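Local structure of erythrocyte membrane protein 1 (Plasmodium falciparum, 6S8T) at residues Glu300-Phe305 against Thr434-Asn439; Asp363-Leu368 against His393-Leu398; Glu367-Ala372 against Thr402-Leu407; Ser412-Ala417 against Ile421-His426. The protein is a PfEMP1 adhesin of the malaria parasite, present here as its DBLbeta domain, which binds the host receptor ICAM-1 and so serves cytoadhesion of infected erythrocytes. One frame throughout, in Å; residues are numbered along the deposited sequence.

Contact 1 of 4, residues Glu300-Phe305 against Thr434-Asn439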
loop_
_atom_site.group_PDB
_atom_site.type_symbol
_atom_site.label_atom_id
_atom_site.label_comp_id
_atom_site.label_asym_id
_atom_site.label_seq_id
_atom_site.Cartn_x
_atom_site.Cartn_y
_atom_site.Cartn_z
ATOM N N GLU A 300 3.828 3.643 4.042
ATOM C CA GLU A 300 3.431 4.671 3.082
ATOM C C GLU A 300 2.865 5.899 3.787
ATOM O O GLU A 300 3.037 7.022 3.302
ATOM C CB GLU A 300 2.417 4.093 2.085
ATOM C CG GLU A 300 2.048 5.004 0.901
ATOM C CD GLU A 300 1.195 4.289 -0.146
ATOM O OE1 GLU A 300 0.834 3.115 0.078
ATOM O OE2 GLU A 300 0.889 4.893 -1.203
ATOM N N TRP A 301 2.201 5.709 4.933
ATOM C CA TRP A 301 1.719 6.842 5.720
ATOM C C TRP A 301 2.878 7.689 6.229
ATOM O O TRP A 301 2.796 8.922 6.245
ATOM C CB TRP A 301 0.865 6.343 6.892
ATOM C CG TRP A 301 0.232 7.438 7.739
ATOM C CD1 TRP A 301 -1.063 7.872 7.679
ATOM C CD2 TRP A 301 0.862 8.210 8.776
ATOM N NE1 TRP A 301 -1.275 8.869 8.602
ATOM C CE2 TRP A 301 -0.111 9.096 9.288
ATOM C CE3 TRP A 301 2.153 8.242 9.317
ATOM C CZ2 TRP A 301 0.166 10.003 10.315
ATOM C CZ3 TRP A 301 2.428 9.146 10.332
ATOM C CH2 TRP A 301 1.437 10.013 10.821
ATOM N N ALA A 302 3.964 7.044 6.662
ATOM C CA ALA A 302 5.095 7.792 7.200
ATOM C C ALA A 302 5.811 8.579 6.108
ATOM O O ALA A 302 6.297 9.689 6.358
ATOM C CB ALA A 302 6.066 6.845 7.905
ATOM N N GLU A 303 5.889 8.026 4.895
ATOM C CA GLU A 303 6.553 8.738 3.805
ATOM C C GLU A 303 5.790 10.005 3.434
ATOM O O GLU A 303 6.389 11.075 3.269
ATOM C CB GLU A 303 6.712 7.831 2.581
ATOM C CG GLU A 303 7.259 8.570 1.355
ATOM C CD GLU A 303 7.448 7.683 0.131
ATOM O OE1 GLU A 303 6.981 6.525 0.137
ATOM O OE2 GLU A 303 8.067 8.152 -0.847
ATOM N N TRP A 304 4.462 9.910 3.308
ATOM C CA TRP A 304 3.671 11.072 2.922
ATOM C C TRP A 304 3.481 12.065 4.062
ATOM O O TRP A 304 3.237 13.247 3.795
ATOM C CB TRP A 304 2.318 10.628 2.357
ATOM C CG TRP A 304 2.465 10.089 0.967
ATOM C CD1 TRP A 304 2.614 8.780 0.604
ATOM C CD2 TRP A 304 2.535 10.852 -0.247
ATOM N NE1 TRP A 304 2.753 8.680 -0.761
ATOM C CE2 TRP A 304 2.704 9.937 -1.307
ATOM C CE3 TRP A 304 2.454 12.218 -0.542
ATOM C CZ2 TRP A 304 2.796 10.343 -2.636
ATOM C CZ3 TRP A 304 2.548 12.621 -1.863
ATOM C CH2 TRP A 304 2.716 11.688 -2.895
ATOM N N PHE A 305 3.597 11.623 5.318
ATOM C CA PHE A 305 3.654 12.577 6.422
ATOM C C PHE A 305 4.927 13.406 6.359
ATOM O O PHE A 305 4.905 14.611 6.641
ATOM C CB PHE A 305 3.576 11.862 7.771
ATOM C CG PHE A 305 4.045 12.713 8.922
ATOM C CD1 PHE A 305 3.213 13.679 9.466
ATOM C CD2 PHE A 305 5.325 12.568 9.442
ATOM C CE1 PHE A 305 3.640 14.478 10.516
ATOM C CE2 PHE A 305 5.758 13.365 10.491
ATOM C CZ PHE A 305 4.914 14.321 11.029
ATOM N N THR A 434 12.617 14.071 12.776
ATOM C CA THR A 434 12.774 12.791 12.102
ATOM C C THR A 434 12.516 11.575 12.982
ATOM O O THR A 434 12.338 10.478 12.442
ATOM C CB THR A 434 14.190 12.672 11.515
ATOM O OG1 THR A 434 15.151 12.696 12.577
ATOM C CG2 THR A 434 14.471 13.830 10.568
ATOM N N GLN A 435 12.487 11.731 14.303
ATOM C CA GLN A 435 12.334 10.605 15.217
ATOM C C GLN A 435 10.854 10.365 15.495
ATOM O O GLN A 435 10.169 11.238 16.039
ATOM C CB GLN A 435 13.097 10.869 16.514
ATOM C CG GLN A 435 13.047 9.726 17.510
ATOM C CD GLN A 435 13.909 9.983 18.728
ATOM O OE1 GLN A 435 15.039 10.455 18.613
ATOM N NE2 GLN A 435 13.376 9.678 19.905
ATOM N N PHE A 436 10.365 9.176 15.134
ATOM C CA PHE A 436 8.951 8.849 15.282
ATOM C C PHE A 436 8.578 8.387 16.689
ATOM O O PHE A 436 7.386 8.202 16.962
ATOM C CB PHE A 436 8.549 7.781 14.256
ATOM C CG PHE A 436 8.168 8.343 12.912
ATOM C CD1 PHE A 436 9.130 8.873 12.069
ATOM C CD2 PHE A 436 6.848 8.339 12.494
ATOM C CE1 PHE A 436 8.782 9.396 10.835
ATOM C CE2 PHE A 436 6.492 8.860 11.259
ATOM C CZ PHE A 436 7.461 9.389 10.429
ATOM N N CYS A 437 9.547 8.195 17.580
ATOM C CA CYS A 437 9.274 7.901 18.979
ATOM C C CYS A 437 9.617 9.111 19.841
ATOM O O CYS A 437 10.496 9.907 19.500
ATOM C CB CYS A 437 10.062 6.679 19.463
ATOM S SG CYS A 437 11.854 6.823 19.289
ATOM N N LYS A 438 8.913 9.240 20.966
ATOM C CA LYS A 438 9.109 10.370 21.867
ATOM C C LYS A 438 10.435 10.257 22.609
ATOM O O LYS A 438 11.368 11.020 22.342
ATOM C CB LYS A 438 7.949 10.470 22.862
ATOM C CG LYS A 438 6.599 10.727 22.210
ATOM C CD LYS A 438 5.472 10.761 23.230
ATOM C CE LYS A 438 4.134 11.032 22.552
ATOM N NZ LYS A 438 2.994 11.032 23.510
ATOM N N ASN A 439 10.525 9.313 23.539
ATOM C CA ASN A 439 11.731 9.092 24.323
ATOM C C ASN A 439 12.556 7.956 23.728
ATOM O O ASN A 439 12.086 7.179 22.894
ATOM C CB ASN A 439 11.376 8.787 25.783
ATOM C CG ASN A 439 10.989 10.028 26.559
ATOM O OD1 ASN A 439 11.628 11.072 26.436
ATOM N ND2 ASN A 439 9.938 9.922 27.364
#
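The ring of Phe436 drives its far end, CE2 and CZ, against one side of helix 293-319, where Trp301, Ala302 and Phe305 receive it. Ala302 CB lies 3.8 Å from Phe436 CZ and almost as near CE2, approaching the ring obliquely. Trp301 and Phe436 meet edge to edge, CZ3 of the indole standing 4.2 Å from Phe436 CE2. Phe305 CD2 comes within 4.0 Å of Phe436 CZ, the two rings meeting obliquely with their planes at 73°. With CG anti to the backbone N (chi1 -176°), Trp301 extends its six-membered ring toward the loop, and Phe305 CB rests 3.9 Å above one face of that indole. Further out, Trp301 NE1 is hydrogen-bonded to Gln357 OE1 of helix 335-372, while His422 NE2 pairs with the backbone N of Phe436. Cys437, next in the chain, is disulfide-linked to Cys2, and Gln435 NE2 bonds to Cys437 O at 2.9 Å. No hydrogen bond joins the two segments: a single aromatic side chain docks the loop after helix 417-424 on the helix by dispersion and burial of apolar surface, and polar bonds to other parts of the chain fix its backbone and the indole.

Contact 2 of 4, residues Asp363-Leu368 against His393-Leu398; sequences DKYEEL and HFFKEL
Phe395 pushes the CE1-CZ edge of its ring against one face of Tyr365, in an edge-to-face pair with centroids 5.1 Å apart and planes at 66°. Phe395 CZ sits 3.5 Å above the tyrosine plane, displaced toward the rim, and is 3.6 Å from both CZ and CE2 of Tyr365. Phe395 CE1 lies over the phenol end, 3.8 Å from Tyr365 OH. The other edge of the phenyl ring runs along the helix backbone: its CE2 is 4.1 Å from Leu368 CB, and its CD2 is 3.9 Å from the carbonyl carbon of Leu368. Phe395 thus fills the angle between the Tyr365 ring and the main chain one turn later. The tyrosine reaches this place because chi1 of -176° turns CG away from its own backbone N and carries the ring out from the side of helix 335-372. Its hydroxyl is hydrogen-bonded to Tyr414 O in the loop before helix 417-424, and Met298 and Leu295 of helix 293-319 also pack on Tyr365. Tyr369, one turn beyond Tyr365, makes a second edge-to-face pair with Phe395. The contact joins helix 388-402 to the C-terminal part of the long helix 335-372, just where the predicted coiled coil ends. No hydrogen bond crosses between the segments, and the contact is van der Waals and aromatic; the edge of Phe395 is turned to the pi cloud of Tyr365, while the buried phenol satisfies its polarity through Tyr414 O and so has its ring held in place.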
loop_
_atom_site.group_PDB
_atom_site.type_symbol
_atom_site.label_atom_id
_atom_site.label_comp_id
_atom_site.label_asym_id
_atom_site.label_seq_id
_atom_site.Cartn_x
_atom_site.Cartn_y
_atom_site.Cartn_z
ATOM N N ASP A 363 -0.943 2.288 18.246
ATOM C CA ASP A 363 -1.614 1.494 19.269
ATOM C C ASP A 363 -2.081 0.157 18.708
ATOM O O ASP A 363 -1.963 -0.877 19.376
ATOM C CB ASP A 363 -2.791 2.271 19.859
ATOM C CG ASP A 363 -2.347 3.376 20.799
ATOM O OD1 ASP A 363 -1.129 3.486 21.056
ATOM O OD2 ASP A 363 -3.215 4.134 21.278
ATOM N N LYS A 364 -2.614 0.155 17.483
ATOM C CA LYS A 364 -3.034 -1.103 16.876
ATOM C C LYS A 364 -1.835 -1.995 16.581
ATOM O O LYS A 364 -1.899 -3.214 16.787
ATOM C CB LYS A 364 -3.842 -0.838 15.606
ATOM C CG LYS A 364 -4.535 -2.074 15.050
ATOM C CD LYS A 364 -5.412 -2.727 16.111
ATOM C CE LYS A 364 -6.058 -4.000 15.597
ATOM N NZ LYS A 364 -6.935 -3.731 14.426
ATOM N N TYR A 365 -0.732 -1.405 16.103
ATOM C CA TYR A 365 0.502 -2.163 15.906
ATOM C C TYR A 365 0.900 -2.901 17.179
ATOM O O TYR A 365 1.164 -4.109 17.154
ATOM C CB TYR A 365 1.630 -1.225 15.464
ATOM C CG TYR A 365 2.950 -1.913 15.142
ATOM C CD1 TYR A 365 3.801 -2.360 16.152
ATOM C CD2 TYR A 365 3.355 -2.091 13.828
ATOM C CE1 TYR A 365 5.005 -2.982 15.856
ATOM C CE2 TYR A 365 4.555 -2.711 13.524
ATOM C CZ TYR A 365 5.374 -3.151 14.536
ATOM O OH TYR A 365 6.566 -3.762 14.219
ATOM N N GLU A 366 0.949 -2.183 18.304
ATOM C CA GLU A 366 1.434 -2.771 19.550
ATOM C C GLU A 366 0.479 -3.837 20.069
ATOM O O GLU A 366 0.917 -4.863 20.602
ATOM C CB GLU A 366 1.645 -1.670 20.593
ATOM C CG GLU A 366 2.161 -2.147 21.945
ATOM C CD GLU A 366 2.490 -0.994 22.886
ATOM O OE1 GLU A 366 3.541 -1.047 23.558
ATOM O OE2 GLU A 366 1.695 -0.032 22.950
ATOM N N GLU A 367 -0.828 -3.618 19.914
ATOM C CA GLU A 367 -1.808 -4.610 20.342
ATOM C C GLU A 367 -1.613 -5.932 19.610
ATOM O O GLU A 367 -1.642 -7.003 20.229
ATOM C CB GLU A 367 -3.220 -4.069 20.120
ATOM C CG GLU A 367 -4.332 -5.039 20.463
ATOM C CD GLU A 367 -5.708 -4.413 20.329
ATOM O OE1 GLU A 367 -5.858 -3.219 20.671
ATOM O OE2 GLU A 367 -6.637 -5.112 19.876
ATOM N N LEU A 368 -1.401 -5.877 18.293
ATOM C CA LEU A 368 -1.198 -7.097 17.518
ATOM C C LEU A 368 0.140 -7.755 17.833
ATOM O O LEU A 368 0.239 -8.987 17.826
ATOM C CB LEU A 368 -1.297 -6.792 16.024
ATOM C CG LEU A 368 -2.675 -6.341 15.541
ATOM C CD1 LEU A 368 -2.611 -5.886 14.095
ATOM C CD2 LEU A 368 -3.684 -7.464 15.711
ATOM N N HIS A 393 0.562 -14.209 12.338
ATOM C CA HIS A 393 1.537 -15.142 11.781
ATOM C C HIS A 393 2.818 -14.428 11.372
ATOM O O HIS A 393 3.919 -14.936 11.612
ATOM C CB HIS A 393 0.941 -15.890 10.592
ATOM C CG HIS A 393 1.846 -16.945 10.036
ATOM N ND1 HIS A 393 2.435 -16.844 8.795
ATOM C CD2 HIS A 393 2.279 -18.115 10.564
ATOM C CE1 HIS A 393 3.183 -17.912 8.576
ATOM N NE2 HIS A 393 3.107 -18.698 9.635
ATOM N N PHE A 394 2.699 -13.249 10.755
ATOM C CA PHE A 394 3.888 -12.499 10.362
ATOM C C PHE A 394 4.699 -12.081 11.584
ATOM O O PHE A 394 5.923 -12.249 11.617
ATOM C CB PHE A 394 3.481 -11.278 9.530
ATOM C CG PHE A 394 4.641 -10.528 8.935
ATOM C CD1 PHE A 394 5.186 -10.914 7.721
ATOM C CD2 PHE A 394 5.175 -9.427 9.582
ATOM C CE1 PHE A 394 6.248 -10.222 7.166
ATOM C CE2 PHE A 394 6.238 -8.731 9.034
ATOM C CZ PHE A 394 6.775 -9.129 7.824
ATOM N N PHE A 395 4.025 -11.547 12.609
ATOM C CA PHE A 395 4.718 -11.140 13.828
ATOM C C PHE A 395 5.304 -12.335 14.581
ATOM O O PHE A 395 6.352 -12.201 15.221
ATOM C CB PHE A 395 3.769 -10.354 14.736
ATOM C CG PHE A 395 3.688 -8.882 14.420
ATOM C CD1 PHE A 395 4.704 -8.244 13.724
ATOM C CD2 PHE A 395 2.597 -8.131 14.833
ATOM C CE1 PHE A 395 4.634 -6.886 13.444
ATOM C CE2 PHE A 395 2.518 -6.774 14.556
ATOM C CZ PHE A 395 3.540 -6.151 13.860
ATOM N N LYS A 396 4.657 -13.503 14.522
ATOM C CA LYS A 396 5.209 -14.681 15.192
ATOM C C LYS A 396 6.518 -15.123 14.550
ATOM O O LYS A 396 7.480 -15.458 15.250
ATOM C CB LYS A 396 4.203 -15.832 15.173
ATOM C CG LYS A 396 3.235 -15.840 16.337
ATOM C CD LYS A 396 2.402 -17.111 16.330
ATOM C CE LYS A 396 1.729 -17.333 17.672
ATOM N NZ LYS A 396 2.732 -17.492 18.768
ATOM N N GLU A 397 6.571 -15.139 13.218
ATOM C CA GLU A 397 7.812 -15.498 12.544
ATOM C C GLU A 397 8.885 -14.435 12.751
ATOM O O GLU A 397 10.077 -14.762 12.808
ATOM C CB GLU A 397 7.548 -15.727 11.058
ATOM C CG GLU A 397 6.761 -16.990 10.754
ATOM C CD GLU A 397 7.442 -18.238 11.282
ATOM O OE1 GLU A 397 7.065 -18.708 12.376
ATOM O OE2 GLU A 397 8.364 -18.741 10.608
ATOM N N LEU A 398 8.485 -13.169 12.884
ATOM C CA LEU A 398 9.443 -12.106 13.168
ATOM C C LEU A 398 10.025 -12.254 14.571
ATOM O O LEU A 398 11.244 -12.156 14.766
ATOM C CB LEU A 398 8.763 -10.748 13.001
ATOM C CG LEU A 398 9.624 -9.488 12.957
ATOM C CD1 LEU A 398 10.585 -9.555 11.791
ATOM C CD2 LEU A 398 8.739 -8.256 12.845
#

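Contact 3 of 4, residues Glu367-Ala372 against Thr402-Leu407; sequences ELYLQA and TGDTTL
The chain leaves helix 388-402 at Gly403, with positive phi (79°), and then makes an inverse gamma turn centred on Asp404, beside the last turns of helix 335-372. From that helix Tyr369 points its phenol end toward the turn. The modelled separation of Tyr369 OH and Asp404 OD2 is implausibly short, so the detail of their approach is doubtful; as built, OD2 lies at the edge of the tyrosine ring, near its plane. The other carboxylate oxygen, Asp404 OD1, forms a salt bridge with Lys373, whose NZ also bonds to Thr406 O; the lysine ties the loop to the residue just past the end of the long helix and would probably favour a charged aspartate. The carbonyl O of Tyr369 accepts a hydrogen bond from Gln399 NE2, a further tie between helix 335-372 and helix 388-402. Within the loop, Asp404 N makes a weak bond of 3.5 Å to Thr402 OG1, whose oxygen is also bonded to Leu398 O. A water in the plane of the tyrosine ring completes the link between helix and loop, lying 2.8 Å from Tyr369 OH and 2.8 Å from Thr402 OG1.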
loop_
_atom_site.group_PDB
_atom_site.type_symbol
_atom_site.label_atom_id
_atom_site.label_comp_id
_atom_site.label_asym_id
_atom_site.label_seq_id
_atom_site.Cartn_x
_atom_site.Cartn_y
_atom_site.Cartn_z
ATOM N N GLU A 367 -0.828 -3.618 19.914
ATOM C CA GLU A 367 -1.808 -4.610 20.342
ATOM C C GLU A 367 -1.613 -5.932 19.610
ATOM O O GLU A 367 -1.642 -7.003 20.229
ATOM C CB GLU A 367 -3.220 -4.069 20.120
ATOM C CG GLU A 367 -4.332 -5.039 20.463
ATOM C CD GLU A 367 -5.708 -4.413 20.329
ATOM O OE1 GLU A 367 -5.858 -3.219 20.671
ATOM O OE2 GLU A 367 -6.637 -5.112 19.876
ATOM N N LEU A 368 -1.401 -5.877 18.293
ATOM C CA LEU A 368 -1.198 -7.097 17.518
ATOM C C LEU A 368 0.140 -7.755 17.833
ATOM O O LEU A 368 0.239 -8.987 17.826
ATOM C CB LEU A 368 -1.297 -6.792 16.024
ATOM C CG LEU A 368 -2.675 -6.341 15.541
ATOM C CD1 LEU A 368 -2.611 -5.886 14.095
ATOM C CD2 LEU A 368 -3.684 -7.464 15.711
ATOM N N TYR A 369 1.174 -6.957 18.103
ATOM C CA TYR A 369 2.483 -7.520 18.410
ATOM C C TYR A 369 2.468 -8.253 19.746
ATOM O O TYR A 369 3.071 -9.324 19.879
ATOM C CB TYR A 369 3.535 -6.411 18.412
ATOM C CG TYR A 369 4.962 -6.906 18.443
ATOM C CD1 TYR A 369 5.648 -7.182 17.264
ATOM C CD2 TYR A 369 5.631 -7.087 19.649
ATOM C CE1 TYR A 369 6.958 -7.631 17.286
ATOM C CE2 TYR A 369 6.937 -7.534 19.681
ATOM C CZ TYR A 369 7.595 -7.804 18.499
ATOM O OH TYR A 369 8.897 -8.249 18.533
ATOM N N LEU A 370 1.777 -7.692 20.742
ATOM C CA LEU A 370 1.709 -8.327 22.055
ATOM C C LEU A 370 0.901 -9.618 22.010
ATOM O O LEU A 370 1.254 -10.601 22.673
ATOM C CB LEU A 370 1.111 -7.359 23.075
ATOM C CG LEU A 370 1.909 -6.092 23.386
ATOM C CD1 LEU A 370 1.126 -5.192 24.327
ATOM C CD2 LEU A 370 3.264 -6.438 23.977
ATOM N N GLN A 371 -0.189 -9.634 21.240
ATOM C CA GLN A 371 -1.006 -10.839 21.156
ATOM C C GLN A 371 -0.293 -11.951 20.401
ATOM O O GLN A 371 -0.539 -13.133 20.668
ATOM C CB GLN A 371 -2.346 -10.519 20.501
ATOM C CG GLN A 371 -3.218 -9.607 21.337
ATOM C CD GLN A 371 -4.604 -9.437 20.761
ATOM O OE1 GLN A 371 -5.425 -8.692 21.295
ATOM N NE2 GLN A 371 -4.875 -10.129 19.664
ATOM N N ALA A 372 0.593 -11.599 19.468
ATOM C CA ALA A 372 1.331 -12.614 18.723
ATOM C C ALA A 372 2.233 -13.429 19.642
ATOM O O ALA A 372 2.268 -14.663 19.560
ATOM C CB ALA A 372 2.150 -11.960 17.611
ATOM N N THR A 402 14.072 -12.911 15.768
ATOM C CA THR A 402 14.750 -11.947 16.625
ATOM C C THR A 402 14.910 -12.424 18.061
ATOM O O THR A 402 15.627 -11.774 18.830
ATOM C CB THR A 402 13.996 -10.615 16.637
ATOM O OG1 THR A 402 12.702 -10.802 17.220
ATOM C CG2 THR A 402 13.841 -10.073 15.224
ATOM N N GLY A 403 14.257 -13.517 18.445
ATOM C CA GLY A 403 14.316 -14.002 19.807
ATOM C C GLY A 403 13.426 -13.274 20.792
ATOM O O GLY A 403 13.380 -13.669 21.964
ATOM N N ASP A 404 12.719 -12.228 20.364
ATOM C CA ASP A 404 11.840 -11.455 21.243
ATOM C C ASP A 404 10.512 -12.194 21.364
ATOM O O ASP A 404 9.554 -11.926 20.640
ATOM C CB ASP A 404 11.665 -10.038 20.705
ATOM C CG ASP A 404 10.490 -9.304 21.331
ATOM O OD1 ASP A 404 10.315 -9.378 22.563
ATOM O OD2 ASP A 404 9.738 -8.642 20.582
ATOM N N THR A 405 10.449 -13.140 22.299
ATOM C CA THR A 405 9.284 -14.002 22.440
ATOM C C THR A 405 8.617 -13.933 23.809
ATOM O O THR A 405 7.619 -14.631 24.024
ATOM C CB THR A 405 9.662 -15.461 22.140
ATOM O OG1 THR A 405 10.662 -15.897 23.069
ATOM C CG2 THR A 405 10.202 -15.592 20.724
ATOM N N THR A 406 9.129 -13.128 24.739
ATOM C CA THR A 406 8.558 -13.023 26.076
ATOM C C THR A 406 8.186 -11.576 26.382
ATOM O O THR A 406 8.604 -10.642 25.690
ATOM C CB THR A 406 9.529 -13.547 27.147
ATOM O OG1 THR A 406 10.743 -12.783 27.116
ATOM C CG2 THR A 406 9.854 -15.016 26.907
ATOM N N LEU A 407 7.381 -11.400 27.430
ATOM C CA LEU A 407 6.985 -10.072 27.888
ATOM C C LEU A 407 8.090 -9.509 28.771
ATOM O O LEU A 407 8.259 -9.935 29.919
ATOM C CB LEU A 407 5.662 -10.129 28.645
ATOM C CG LEU A 407 4.368 -9.957 27.848
ATOM C CD1 LEU A 407 4.223 -11.047 26.807
ATOM C CD2 LEU A 407 3.172 -9.947 28.786
HETATM O O HOH W 1 11.170 -8.511 16.994
#

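Contact 4 of 4, residues Ser412-Ala417 against Ile421-His426; sequences SPYSTA and IHQEGH
Tyr414 OH donates a short hydrogen bond of 2.5 Å to Glu424 OE2, which receives it on its anti lone pair, the one away from the other carboxylate oxygen. OE2 lies at the ring edge, in its plane; the carboxylate is turned 30° from the ring. The same two atoms meet the N-terminal segment: Ile15 N bonds to Tyr414 OH, and Ala16 N, with Ile15 N weakly, bonds to Glu424 OE2, which would probably favour its charged form. The backbone bond from Ile421 N to Ala417 O, 2.9 Å, belongs to the short helix 417-424 itself. At its start Thr416 is the N-cap, its OG1 bonded to Gly419 N.

Gln423 packs from the helix on Pro413 and Tyr414. Its chi1 of -74° lays CG over one face of the Tyr414 ring and 3.7 Å from Pro413 CG. The chain then bends at chi2, keeping the amide beside the phenol with the planes 72° apart, and NE2 is hydrogen-bonded to Tyr12 O. Ahead of the helix, Ser412 OG accepts from Tyr414 N at 3.3 Å in an ST turn, and Ser415 OG returns a bond of 3.1 Å to Ser412 O, which braces the 3-10 turn 413-415. Helix 417-424 is wedged between two long helices, with Ala417 on Trp358 and Tyr365 of helix 335-372 and Ile421 on Met298 and Ala302 of helix 293-319.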
loop_
_atom_site.group_PDB
_atom_site.type_symbol
_atom_site.label_atom_id
_atom_site.label_comp_id
_atom_site.label_asym_id
_atom_site.label_seq_id
_atom_site.Cartn_x
_atom_site.Cartn_y
_atom_site.Cartn_z
ATOM N N SER A 412 14.582 -5.597 20.669
ATOM C CA SER A 412 14.267 -5.541 19.255
ATOM C C SER A 412 13.502 -4.264 18.936
ATOM O O SER A 412 12.541 -3.929 19.644
ATOM C CB SER A 412 13.437 -6.759 18.828
ATOM O OG SER A 412 12.979 -6.621 17.493
ATOM N N PRO A 413 13.884 -3.529 17.888
ATOM C CA PRO A 413 13.109 -2.337 17.509
ATOM C C PRO A 413 11.740 -2.657 16.935
ATOM O O PRO A 413 10.884 -1.766 16.902
ATOM C CB PRO A 413 14.002 -1.654 16.467
ATOM C CG PRO A 413 14.809 -2.771 15.888
ATOM C CD PRO A 413 15.065 -3.720 17.030
ATOM N N TYR A 414 11.500 -3.890 16.485
ATOM C CA TYR A 414 10.217 -4.228 15.872
ATOM C C TYR A 414 9.071 -4.325 16.871
ATOM O O TYR A 414 7.944 -4.624 16.458
ATOM C CB TYR A 414 10.337 -5.542 15.098
ATOM C CG TYR A 414 11.198 -5.430 13.862
ATOM C CD1 TYR A 414 10.673 -4.953 12.670
ATOM C CD2 TYR A 414 12.537 -5.798 13.887
ATOM C CE1 TYR A 414 11.453 -4.840 11.536
ATOM C CE2 TYR A 414 13.327 -5.693 12.752
ATOM C CZ TYR A 414 12.773 -5.209 11.580
ATOM O OH TYR A 414 13.542 -5.097 10.447
ATOM N N SER A 415 9.306 -4.078 18.160
ATOM C CA SER A 415 8.227 -4.158 19.134
ATOM C C SER A 415 7.340 -2.918 19.152
ATOM O O SER A 415 6.332 -2.914 19.868
ATOM C CB SER A 415 8.797 -4.410 20.533
ATOM O OG SER A 415 9.721 -3.401 20.897
ATOM N N THR A 416 7.683 -1.872 18.396
ATOM C CA THR A 416 6.853 -0.679 18.271
ATOM C C THR A 416 6.782 -0.254 16.809
ATOM O O THR A 416 7.678 -0.540 16.013
ATOM C CB THR A 416 7.377 0.503 19.109
ATOM O OG1 THR A 416 8.628 0.959 18.575
ATOM C CG2 THR A 416 7.558 0.115 20.573
ATOM N N ALA A 417 5.696 0.444 16.466
ATOM C CA ALA A 417 5.528 0.928 15.098
ATOM C C ALA A 417 6.632 1.911 14.723
ATOM O O ALA A 417 7.146 1.878 13.597
ATOM C CB ALA A 417 4.152 1.573 14.936
ATOM N N ILE A 421 9.197 1.629 11.509
ATOM C CA ILE A 421 9.415 2.678 10.512
ATOM C C ILE A 421 10.905 2.964 10.356
ATOM O O ILE A 421 11.419 3.076 9.239
ATOM C CB ILE A 421 8.630 3.952 10.886
ATOM C CG1 ILE A 421 7.125 3.732 10.730
ATOM C CG2 ILE A 421 9.096 5.146 10.049
ATOM C CD1 ILE A 421 6.695 3.375 9.323
ATOM N N HIS A 422 11.624 3.077 11.472
ATOM C CA HIS A 422 13.051 3.361 11.383
ATOM C C HIS A 422 13.855 2.184 10.847
ATOM O O HIS A 422 15.004 2.380 10.437
ATOM C CB HIS A 422 13.587 3.799 12.750
ATOM C CG HIS A 422 13.166 5.183 13.143
ATOM N ND1 HIS A 422 13.636 6.312 12.507
ATOM C CD2 HIS A 422 12.313 5.619 14.101
ATOM C CE1 HIS A 422 13.092 7.384 13.057
ATOM N NE2 HIS A 422 12.286 6.991 14.026
ATOM N N GLN A 423 13.283 0.979 10.825
ATOM C CA GLN A 423 13.965 -0.183 10.266
ATOM C C GLN A 423 13.664 -0.380 8.784
ATOM O O GLN A 423 14.561 -0.748 8.018
ATOM C CB GLN A 423 13.579 -1.449 11.037
ATOM C CG GLN A 423 14.218 -1.572 12.410
ATOM C CD GLN A 423 15.706 -1.860 12.338
ATOM O OE1 GLN A 423 16.518 -1.127 12.898
ATOM N NE2 GLN A 423 16.070 -2.937 11.650
ATOM N N GLU A 424 12.419 -0.142 8.363
ATOM C CA GLU A 424 11.981 -0.466 7.014
ATOM C C GLU A 424 11.475 0.726 6.216
ATOM O O GLU A 424 11.240 0.581 5.009
ATOM C CB GLU A 424 10.869 -1.528 7.057
ATOM C CG GLU A 424 11.180 -2.729 7.941
ATOM C CD GLU A 424 12.258 -3.622 7.355
ATOM O OE1 GLU A 424 12.551 -3.485 6.144
ATOM O OE2 GLU A 424 12.809 -4.462 8.103
ATOM N N GLY A 425 11.299 1.891 6.841
ATOM C CA GLY A 425 10.653 3.010 6.193
ATOM C C GLY A 425 11.619 3.909 5.445
ATOM O O GLY A 425 12.835 3.725 5.448
ATOM N N HIS A 426 11.042 4.915 4.789
ATOM C CA HIS A 426 11.787 5.886 3.989
ATOM C C HIS A 426 11.377 7.268 4.482
ATOM O O HIS A 426 10.442 7.877 3.956
ATOM C CB HIS A 426 11.514 5.695 2.504
ATOM C CG HIS A 426 11.885 4.337 1.994
ATOM N ND1 HIS A 426 11.129 3.213 2.253
ATOM C CD2 HIS A 426 12.935 3.921 1.247
ATOM C CE1 HIS A 426 11.694 2.164 1.682
ATOM N NE2 HIS A 426 12.792 2.566 1.066
#

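Helix 293-319, helix 335-372, helix 388-402 and helix 417-424 follow one another along the chain, and the four contacts join these helices and the loops that follow them. Contact 1 closes the widest loop, and the other three are nested inside it. Contacts 2 and 3 start from the same part of helix 335-372, share Glu367 and Leu368, and have centres about 7 Å apart. Contact 4 comes after both in the chain and touches all three others, its centre about 10 Å from that of contact 1, about 12 Å from contact 2 and about 14 Å from contact 3. Contacts 1 and 2 do not touch, and helix 417-424 bridges them, making one continuous packed region of this all but strand-free domain.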